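Side-chain contacts in pleckstrin homology domain-containing family A member 8 (Homo sapiens, PDB 5KDI), which binds a galactosylceramide through its GLTP-fold domain and probably transfers simple glycosphingolipids between membranes: residues L104-G109 / T123-A128; N127-T132 / G143-A148. The protein carries 2 engineered substitutions. One frame throughout, in Å; residues are numbered along the deposited sequence.

Contact 1 (L104-G109 / T123-A128); sequences LKFLKG and TALNNA. With 6S8 ((~{Z})-~{N}-[(~{E},2~{S},3~{R})-1-[(2~{R},3~{R},4~{S},5~{R},6~{R})-6-(hydroxymethyl)-3,4,5-tris(oxidanyl)oxan-2-yl]oxy-3-oxidanyl-octadec-4-en-2-yl]octadec-9-enamide), chain C.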
loop_
_atom_site.group_PDB
_atom_site.type_symbol
_atom_site.label_atom_id
_atom_site.label_comp_id
_atom_site.label_asym_id
_atom_site.label_seq_id
_atom_site.Cartn_x
_atom_site.Cartn_y
_atom_site.Cartn_z
ATOM N N LEU A 104 -1.063 -3.088 -1.222
ATOM C CA LEU A 104 -1.389 -2.666 0.156
ATOM C C LEU A 104 -1.758 -3.880 1.025
ATOM O O LEU A 104 -1.457 -3.877 2.239
ATOM C CB LEU A 104 -2.498 -1.636 0.141
ATOM C CG LEU A 104 -2.174 -0.240 -0.437
ATOM C CD1 LEU A 104 -3.437 0.599 -0.425
ATOM C CD2 LEU A 104 -1.093 0.433 0.359
ATOM N N LYS A 105 -2.443 -4.888 0.444
ATOM C CA LYS A 105 -2.769 -6.090 1.245
ATOM C C LYS A 105 -1.439 -6.750 1.741
ATOM O O LYS A 105 -1.350 -7.201 2.883
ATOM C CB LYS A 105 -3.594 -7.118 0.494
ATOM C CG LYS A 105 -4.998 -6.671 0.201
ATOM C CD LYS A 105 -6.021 -7.132 1.235
ATOM C CE LYS A 105 -7.495 -6.874 0.830
ATOM N NZ LYS A 105 -7.833 -7.907 -0.154
ATOM N N PHE A 106 -0.426 -6.812 0.868
ATOM C CA PHE A 106 0.907 -7.277 1.224
ATOM C C PHE A 106 1.539 -6.428 2.351
ATOM O O PHE A 106 1.984 -6.963 3.398
ATOM C CB PHE A 106 1.812 -7.385 0.008
ATOM C CG PHE A 106 3.261 -7.652 0.335
ATOM C CD1 PHE A 106 3.670 -8.840 0.897
ATOM C CD2 PHE A 106 4.197 -6.694 0.133
ATOM C CE1 PHE A 106 5.027 -9.082 1.194
ATOM C CE2 PHE A 106 5.521 -6.927 0.415
ATOM C CZ PHE A 106 5.942 -8.110 0.965
ATOM N N LEU A 107 1.519 -5.097 2.177
ATOM C CA LEU A 107 2.042 -4.200 3.187
ATOM C C LEU A 107 1.344 -4.422 4.559
ATOM O O LEU A 107 1.992 -4.477 5.599
ATOM C CB LEU A 107 1.823 -2.731 2.693
ATOM C CG LEU A 107 2.207 -1.672 3.727
ATOM C CD1 LEU A 107 3.723 -1.711 4.073
ATOM C CD2 LEU A 107 1.759 -0.331 3.167
ATOM N N LYS A 108 0.019 -4.532 4.527
ATOM C CA LYS A 108 -0.780 -4.742 5.736
ATOM C C LYS A 108 -0.318 -6.055 6.425
ATOM O O LYS A 108 -0.116 -6.102 7.637
ATOM C CB LYS A 108 -2.267 -4.736 5.457
ATOM C CG LYS A 108 -3.156 -4.602 6.643
ATOM C CD LYS A 108 -4.608 -4.491 6.359
ATOM C CE LYS A 108 -5.185 -5.806 5.962
ATOM N NZ LYS A 108 -5.438 -6.659 7.183
ATOM N N GLY A 109 -0.148 -7.127 5.612
ATOM C CA GLY A 109 0.254 -8.425 6.152
ATOM C C GLY A 109 1.624 -8.341 6.806
ATOM O O GLY A 109 1.848 -8.883 7.877
ATOM N N THR A 123 11.314 -13.204 7.586
ATOM C CA THR A 123 10.175 -14.073 7.962
ATOM C C THR A 123 8.838 -13.327 7.774
ATOM O O THR A 123 7.882 -13.861 7.207
ATOM C CB THR A 123 10.326 -14.652 9.379
ATOM O OG1 THR A 123 11.532 -15.451 9.446
ATOM C CG2 THR A 123 9.084 -15.521 9.785
ATOM N N ALA A 124 8.791 -12.089 8.285
ATOM C CA ALA A 124 7.622 -11.261 8.198
ATOM C C ALA A 124 7.189 -11.038 6.724
ATOM O O ALA A 124 5.995 -11.181 6.358
ATOM C CB ALA A 124 7.829 -9.920 8.942
ATOM N N LEU A 125 8.147 -10.666 5.874
ATOM C CA LEU A 125 7.916 -10.410 4.451
ATOM C C LEU A 125 7.471 -11.652 3.737
ATOM O O LEU A 125 6.471 -11.632 2.999
ATOM C CB LEU A 125 9.162 -9.880 3.796
ATOM C CG LEU A 125 9.590 -8.439 4.099
ATOM C CD1 LEU A 125 11.050 -8.224 3.656
ATOM C CD2 LEU A 125 8.612 -7.408 3.478
ATOM N N ASN A 126 8.129 -12.773 3.998
ATOM C CA ASN A 126 7.834 -13.965 3.275
ATOM C C ASN A 126 6.470 -14.534 3.714
ATOM O O ASN A 126 5.698 -15.003 2.894
ATOM C CB ASN A 126 8.933 -15.014 3.488
ATOM C CG ASN A 126 8.838 -16.113 2.487
ATOM O OD1 ASN A 126 8.688 -15.859 1.305
ATOM N ND2 ASN A 126 8.867 -17.362 2.974
ATOM N N ASN A 127 6.158 -14.452 5.003
ATOM C CA ASN A 127 4.836 -14.899 5.471
ATOM C C ASN A 127 3.731 -14.093 4.795
ATOM O O ASN A 127 2.726 -14.651 4.249
ATOM C CB ASN A 127 4.758 -14.717 6.969
ATOM C CG ASN A 127 5.489 -15.859 7.763
ATOM O OD1 ASN A 127 6.010 -16.840 7.191
ATOM N ND2 ASN A 127 5.481 -15.737 9.109
ATOM N N ALA A 128 3.921 -12.771 4.769
ATOM C CA ALA A 128 2.903 -11.887 4.168
ATOM C C ALA A 128 2.795 -12.158 2.653
ATOM O O ALA A 128 1.658 -12.213 2.112
ATOM C CB ALA A 128 3.255 -10.442 4.445
HETATM C C1 6S8 C . 2.516 -6.159 -11.706
HETATM C C2 6S8 C . 3.433 -6.437 -10.537
HETATM N N2 6S8 C . 3.069 -5.554 -9.438
HETATM C C3 6S8 C . 4.909 -6.181 -10.958
HETATM O O3 6S8 C . 5.171 -7.033 -12.094
HETATM C C4 6S8 C . 5.820 -6.493 -9.829
HETATM C C5 6S8 C . 6.613 -5.553 -9.309
HETATM C C6 6S8 C . 7.589 -5.745 -8.181
HETATM C C7 6S8 C . 7.625 -7.087 -7.494
HETATM C C8 6S8 C . 8.981 -7.111 -6.844
HETATM C C9 6S8 C . 8.871 -7.959 -5.630
HETATM C C10 6S8 C . 8.228 -7.155 -4.531
HETATM C C11 6S8 C . 9.206 -6.957 -3.357
HETATM C C12 6S8 C . 8.403 -6.744 -2.086
HETATM C C13 6S8 C . 8.781 -5.526 -1.257
HETATM C C14 6S8 C . 10.042 -5.662 -0.420
HETATM C C15 6S8 C . 9.933 -4.880 0.897
HETATM C C16 6S8 C . 11.084 -3.968 1.284
HETATM C C17 6S8 C . 11.759 -4.155 2.652
HETATM C C18 6S8 C . 10.916 -3.847 3.881
HETATM C C1A 6S8 C . 1.402 -4.278 -12.711
HETATM O O1A 6S8 C . 2.582 -4.801 -12.139
HETATM C C2A 6S8 C . 1.399 -2.780 -12.581
HETATM O O2A 6S8 C . 1.411 -2.449 -11.179
HETATM C C3A 6S8 C . 0.243 -2.146 -13.352
HETATM O O3A 6S8 C . 0.377 -0.743 -13.324
HETATM C C4A 6S8 C . 0.233 -2.674 -14.774
HETATM O O4A 6S8 C . 1.277 -2.086 -15.546
HETATM O O5A 6S8 C . 0.563 -6.155 -16.152
HETATM C C5M 6S8 C . 0.271 -4.190 -14.772
HETATM C C6A 6S8 C . 0.299 -4.737 -16.175
HETATM O O6A 6S8 C . 1.444 -4.626 -14.078
HETATM C CAA 6S8 C . 2.758 -5.995 -8.228
HETATM O OAA 6S8 C . 2.643 -7.179 -7.919
HETATM C CAB 6S8 C . 2.478 -4.906 -7.237
HETATM C CAC 6S8 C . 3.939 -4.699 -6.738
HETATM C CAD 6S8 C . 3.964 -4.781 -5.274
HETATM C CAE 6S8 C . 4.422 -3.432 -4.797
HETATM C CAF 6S8 C . 4.437 -3.530 -3.279
HETATM C CAG 6S8 C . 3.729 -2.316 -2.650
HETATM C CAH 6S8 C . 4.456 -1.853 -1.381
HETATM C CAI 6S8 C . 4.262 -2.925 -0.350
HETATM C CAJ 6S8 C . 5.206 -3.307 0.515
HETATM C CAK 6S8 C . 6.572 -2.708 0.618
HETATM C CAL 6S8 C . 6.930 -3.094 2.058
HETATM C CAM 6S8 C . 8.007 -2.236 2.691
HETATM C CAN 6S8 C . 7.588 -0.796 2.709
HETATM C CAO 6S8 C . 8.239 -0.090 3.875
HETATM C CAP 6S8 C . 7.372 -0.077 5.103
HETATM C CAQ 6S8 C . 7.243 1.300 5.671
HETATM C CAR 6S8 C . 5.877 1.419 6.218
#
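F106 and L125 meet where two helices of the all-helical GLTP fold, 93-115 and 121-131, pass each other beside the bound glycosphingolipid. The short axes of 104-109 and 123-128 come within 8.9 Å and run at 136°, a mostly antiparallel crossing with no hydrogen bond between the segments.

The apolar contacts centre on the F106 ring. CG stands anti to the backbone N (chi1 171°), which turns the ring toward the helix 121-131 side, so that CZ reaches CD2 of L125 at 3.7 Å. That same CD2 methyl lies 3.8 Å from C15 of 6S8, on the sphingoid chain, and so bridges protein ring and lipid. CD2 of F106, elsewhere on the ring, is 3.6 Å from CAJ, one of the two carbons of the acyl chain's double bond. L107, one residue on, adds its CB against CAI, the other carbon of that double bond. F106, L107 and L125 thus all belong to the lipid pocket, and F145 of helix 139-150 also packs on F106.

Ring-to-backbone contacts form a second group. The carbonyl oxygen of L125 lies in the plane of the F106 ring, 3.4 Å from CE1, a placing consistent with weak attraction between the ring's C-H edge and the oxygen; C of A128 lies at the same edge.

Closest backbone approach occurs at G109, whose CA is 4.8 Å from CA of A128. With no side chain on G109 to intervene, the A128 methyl rests directly on the opposing main chain, its CB 3.6 Å from C of G109.

Contact 2 (N127-T132 / G143-A148); sequences NAYGKT and GVFALA. With 6S8 ((~{Z})-~{N}-[(~{E},2~{S},3~{R})-1-[(2~{R},3~{R},4~{S},5~{R},6~{R})-6-(hydroxymethyl)-3,4,5-tris(oxidanyl)oxan-2-yl]oxy-3-oxidanyl-octadec-4-en-2-yl]octadec-9-enamide), chain C.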
loop_
_atom_site.group_PDB
_atom_site.type_symbol
_atom_site.label_atom_id
_atom_site.label_comp_id
_atom_site.label_asym_id
_atom_site.label_seq_id
_atom_site.Cartn_x
_atom_site.Cartn_y
_atom_site.Cartn_z
ATOM N N ASN A 127 6.158 -14.452 5.003
ATOM C CA ASN A 127 4.836 -14.899 5.471
ATOM C C ASN A 127 3.731 -14.093 4.795
ATOM O O ASN A 127 2.726 -14.651 4.249
ATOM C CB ASN A 127 4.758 -14.717 6.969
ATOM C CG ASN A 127 5.489 -15.859 7.763
ATOM O OD1 ASN A 127 6.010 -16.840 7.191
ATOM N ND2 ASN A 127 5.481 -15.737 9.109
ATOM N N ALA A 128 3.921 -12.771 4.769
ATOM C CA ALA A 128 2.903 -11.887 4.168
ATOM C C ALA A 128 2.795 -12.158 2.653
ATOM O O ALA A 128 1.658 -12.213 2.112
ATOM C CB ALA A 128 3.255 -10.442 4.445
ATOM N N TYR A 129 3.952 -12.382 2.008
ATOM C CA TYR A 129 3.957 -12.608 0.552
ATOM C C TYR A 129 3.104 -13.808 0.104
ATOM O O TYR A 129 2.223 -13.721 -0.811
ATOM C CB TYR A 129 5.409 -12.786 0.066
ATOM C CG TYR A 129 5.504 -12.930 -1.424
ATOM C CD1 TYR A 129 5.919 -14.112 -1.988
ATOM C CD2 TYR A 129 5.296 -11.851 -2.267
ATOM C CE1 TYR A 129 6.037 -14.235 -3.371
ATOM C CE2 TYR A 129 5.384 -11.977 -3.641
ATOM C CZ TYR A 129 5.802 -13.164 -4.193
ATOM O OH TYR A 129 5.932 -13.279 -5.559
ATOM N N GLY A 130 3.315 -14.903 0.800
ATOM C CA GLY A 130 2.635 -16.149 0.580
ATOM C C GLY A 130 1.123 -16.009 0.641
ATOM O O GLY A 130 0.385 -16.629 -0.132
ATOM N N LYS A 131 0.659 -15.188 1.576
ATOM C CA LYS A 131 -0.772 -14.985 1.782
ATOM C C LYS A 131 -1.418 -13.947 0.877
ATOM O O LYS A 131 -2.622 -13.836 0.849
ATOM C CB LYS A 131 -1.023 -14.549 3.252
ATOM C CG LYS A 131 -0.597 -15.607 4.263
ATOM C CD LYS A 131 -0.535 -15.048 5.672
ATOM C CE LYS A 131 -0.106 -16.133 6.646
ATOM N NZ LYS A 131 -0.246 -15.682 8.043
ATOM N N THR A 132 -0.612 -13.154 0.192
ATOM C CA THR A 132 -1.127 -11.990 -0.560
ATOM C C THR A 132 -0.687 -12.043 -2.032
ATOM O O THR A 132 -1.413 -12.563 -2.911
ATOM C CB THR A 132 -0.743 -10.645 0.174
ATOM O OG1 THR A 132 0.697 -10.493 0.277
ATOM C CG2 THR A 132 -1.325 -10.582 1.498
ATOM N N GLY A 143 10.725 -14.905 -8.489
ATOM C CA GLY A 143 12.192 -14.821 -8.398
ATOM C C GLY A 143 12.707 -13.430 -8.013
ATOM O O GLY A 143 13.664 -13.324 -7.268
ATOM N N VAL A 144 12.064 -12.389 -8.530
ATOM C CA VAL A 144 12.376 -11.001 -8.151
ATOM C C VAL A 144 12.039 -10.746 -6.692
ATOM O O VAL A 144 12.810 -10.145 -5.969
ATOM C CB VAL A 144 11.661 -10.006 -9.089
ATOM C CG1 VAL A 144 11.797 -8.516 -8.614
ATOM C CG2 VAL A 144 12.225 -10.193 -10.497
ATOM N N PHE A 145 10.931 -11.277 -6.234
ATOM C CA PHE A 145 10.604 -11.165 -4.818
ATOM C C PHE A 145 11.684 -11.858 -4.009
ATOM O O PHE A 145 12.138 -11.351 -2.969
ATOM C CB PHE A 145 9.277 -11.783 -4.466
ATOM C CG PHE A 145 9.004 -11.728 -2.975
ATOM C CD1 PHE A 145 8.719 -10.514 -2.357
ATOM C CD2 PHE A 145 9.194 -12.870 -2.168
ATOM C CE1 PHE A 145 8.558 -10.485 -0.967
ATOM C CE2 PHE A 145 8.996 -12.824 -0.816
ATOM C CZ PHE A 145 8.706 -11.637 -0.231
ATOM N N ALA A 146 12.078 -13.034 -4.434
ATOM C CA ALA A 146 13.090 -13.773 -3.671
ATOM C C ALA A 146 14.437 -12.994 -3.584
ATOM O O ALA A 146 15.101 -13.002 -2.545
ATOM C CB ALA A 146 13.323 -15.164 -4.284
ATOM N N LEU A 147 14.757 -12.244 -4.627
ATOM C CA LEU A 147 15.918 -11.343 -4.634
ATOM C C LEU A 147 15.764 -10.216 -3.630
ATOM O O LEU A 147 16.664 -9.963 -2.838
ATOM C CB LEU A 147 16.254 -10.760 -6.046
ATOM C CG LEU A 147 16.754 -11.685 -7.166
ATOM C CD1 LEU A 147 16.730 -11.024 -8.586
ATOM C CD2 LEU A 147 18.202 -12.131 -6.882
ATOM N N ALA A 148 14.601 -9.595 -3.615
ATOM C CA ALA A 148 14.300 -8.506 -2.735
ATOM C C ALA A 148 14.420 -8.995 -1.274
ATOM O O ALA A 148 14.992 -8.312 -0.430
ATOM C CB ALA A 148 12.885 -7.952 -3.001
HETATM C C1 6S8 C . 2.516 -6.159 -11.706
HETATM C C2 6S8 C . 3.433 -6.437 -10.537
HETATM N N2 6S8 C . 3.069 -5.554 -9.438
HETATM C C3 6S8 C . 4.909 -6.181 -10.958
HETATM O O3 6S8 C . 5.171 -7.033 -12.094
HETATM C C4 6S8 C . 5.820 -6.493 -9.829
HETATM C C5 6S8 C . 6.613 -5.553 -9.309
HETATM C C6 6S8 C . 7.589 -5.745 -8.181
HETATM C C7 6S8 C . 7.625 -7.087 -7.494
HETATM C C8 6S8 C . 8.981 -7.111 -6.844
HETATM C C9 6S8 C . 8.871 -7.959 -5.630
HETATM C C10 6S8 C . 8.228 -7.155 -4.531
HETATM C C11 6S8 C . 9.206 -6.957 -3.357
HETATM C C12 6S8 C . 8.403 -6.744 -2.086
HETATM C C13 6S8 C . 8.781 -5.526 -1.257
HETATM C C14 6S8 C . 10.042 -5.662 -0.420
HETATM C C15 6S8 C . 9.933 -4.880 0.897
HETATM C C16 6S8 C . 11.084 -3.968 1.284
HETATM C C17 6S8 C . 11.759 -4.155 2.652
HETATM C C18 6S8 C . 10.916 -3.847 3.881
HETATM C C1A 6S8 C . 1.402 -4.278 -12.711
HETATM O O1A 6S8 C . 2.582 -4.801 -12.139
HETATM C C2A 6S8 C . 1.399 -2.780 -12.581
HETATM O O2A 6S8 C . 1.411 -2.449 -11.179
HETATM C C3A 6S8 C . 0.243 -2.146 -13.352
HETATM O O3A 6S8 C . 0.377 -0.743 -13.324
HETATM C C4A 6S8 C . 0.233 -2.674 -14.774
HETATM O O4A 6S8 C . 1.277 -2.086 -15.546
HETATM O O5A 6S8 C . 0.563 -6.155 -16.152
HETATM C C5M 6S8 C . 0.271 -4.190 -14.772
HETATM C C6A 6S8 C . 0.299 -4.737 -16.175
HETATM O O6A 6S8 C . 1.444 -4.626 -14.078
HETATM C CAA 6S8 C . 2.758 -5.995 -8.228
HETATM O OAA 6S8 C . 2.643 -7.179 -7.919
HETATM C CAB 6S8 C . 2.478 -4.906 -7.237
HETATM C CAC 6S8 C . 3.939 -4.699 -6.738
HETATM C CAD 6S8 C . 3.964 -4.781 -5.274
HETATM C CAE 6S8 C . 4.422 -3.432 -4.797
HETATM C CAF 6S8 C . 4.437 -3.530 -3.279
HETATM C CAG 6S8 C . 3.729 -2.316 -2.650
HETATM C CAH 6S8 C . 4.456 -1.853 -1.381
HETATM C CAI 6S8 C . 4.262 -2.925 -0.350
HETATM C CAJ 6S8 C . 5.206 -3.307 0.515
HETATM C CAK 6S8 C . 6.572 -2.708 0.618
HETATM C CAL 6S8 C . 6.930 -3.094 2.058
HETATM C CAM 6S8 C . 8.007 -2.236 2.691
HETATM C CAN 6S8 C . 7.588 -0.796 2.709
HETATM C CAO 6S8 C . 8.239 -0.090 3.875
HETATM C CAP 6S8 C . 7.372 -0.077 5.103
HETATM C CAQ 6S8 C . 7.243 1.300 5.671
HETATM C CAR 6S8 C . 5.877 1.419 6.218
#
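The rings of Y129 and F145 lie face to face, their planes only 5° apart and their centroids separated by 3.7 Å. On one face of the F145 ring, CG of Y129 sits 3.5 Å above the plane, over the ring centre; on the facing side of the Y129 ring, CD2 of F145 is displaced toward the rim. The edge of F145 meets the lipid: C12 of 6S8 lies in the ring plane, and CD1 of F145 is 3.7 Å from C11.

The two side chains slide past each other in opposite directions, so each ring reaches back over the root of the other. CB of Y129 touches CZ of F145 at 3.5 Å, while CB of F145 makes a CH-pi contact with the Y129 ring, 4.2 Å from its centroid and 27° off the normal. Each side chain leaves its helix with CG trans to the main-chain nitrogen (chi1 -176° for Y129), bringing the rings together across a CA separation of 8.7 Å between Y129 and F145.

Around the stack, V144 and A148 extend the lipid-facing surface of helix 139-150: CG1 of V144 approaches C8 of the sphingoid chain at 3.6 Å, and the A148 methyl packs on C11. Near the end of helix 121-131, T132 OG1 donates to the carbonyl oxygen of A128, from above the carbonyl plane.

Chemically, the contact joins an apolar stack to a short chain of hydrogen bonds. The hydroxyl of Y129 is hydrogen-bonded to ND1 of H137, whose NE2 is hydrogen-bonded to 6S8; Y129 is placed to orient the imidazole as a second-shell residue, and F145, which meets the sphingoid chain directly, covers one face of the tyrosine ring, which should limit its movement.

In the fold
Contacts 1 and 2 are both buried, with centres about 8 Å apart, and share helix 121-131, their segments overlapping at N127 and A128. Contact 1 joins that helix to 93-115 and lies nearer the chain's centre, its own centre about 11 Å away against about 15 Å for contact 2, which joins it to 139-150. The chemistry differs: the inner contact combines aromatic-aliphatic packing with close backbone approach and touches both lipid chains, whereas the outer one rests on an aromatic stack that borders the sphingoid chain and leads to a polar partner. They meet directly, with CE1 of F106 3.6 Å from N of Y129, so the two adjoin along the lipid pocket.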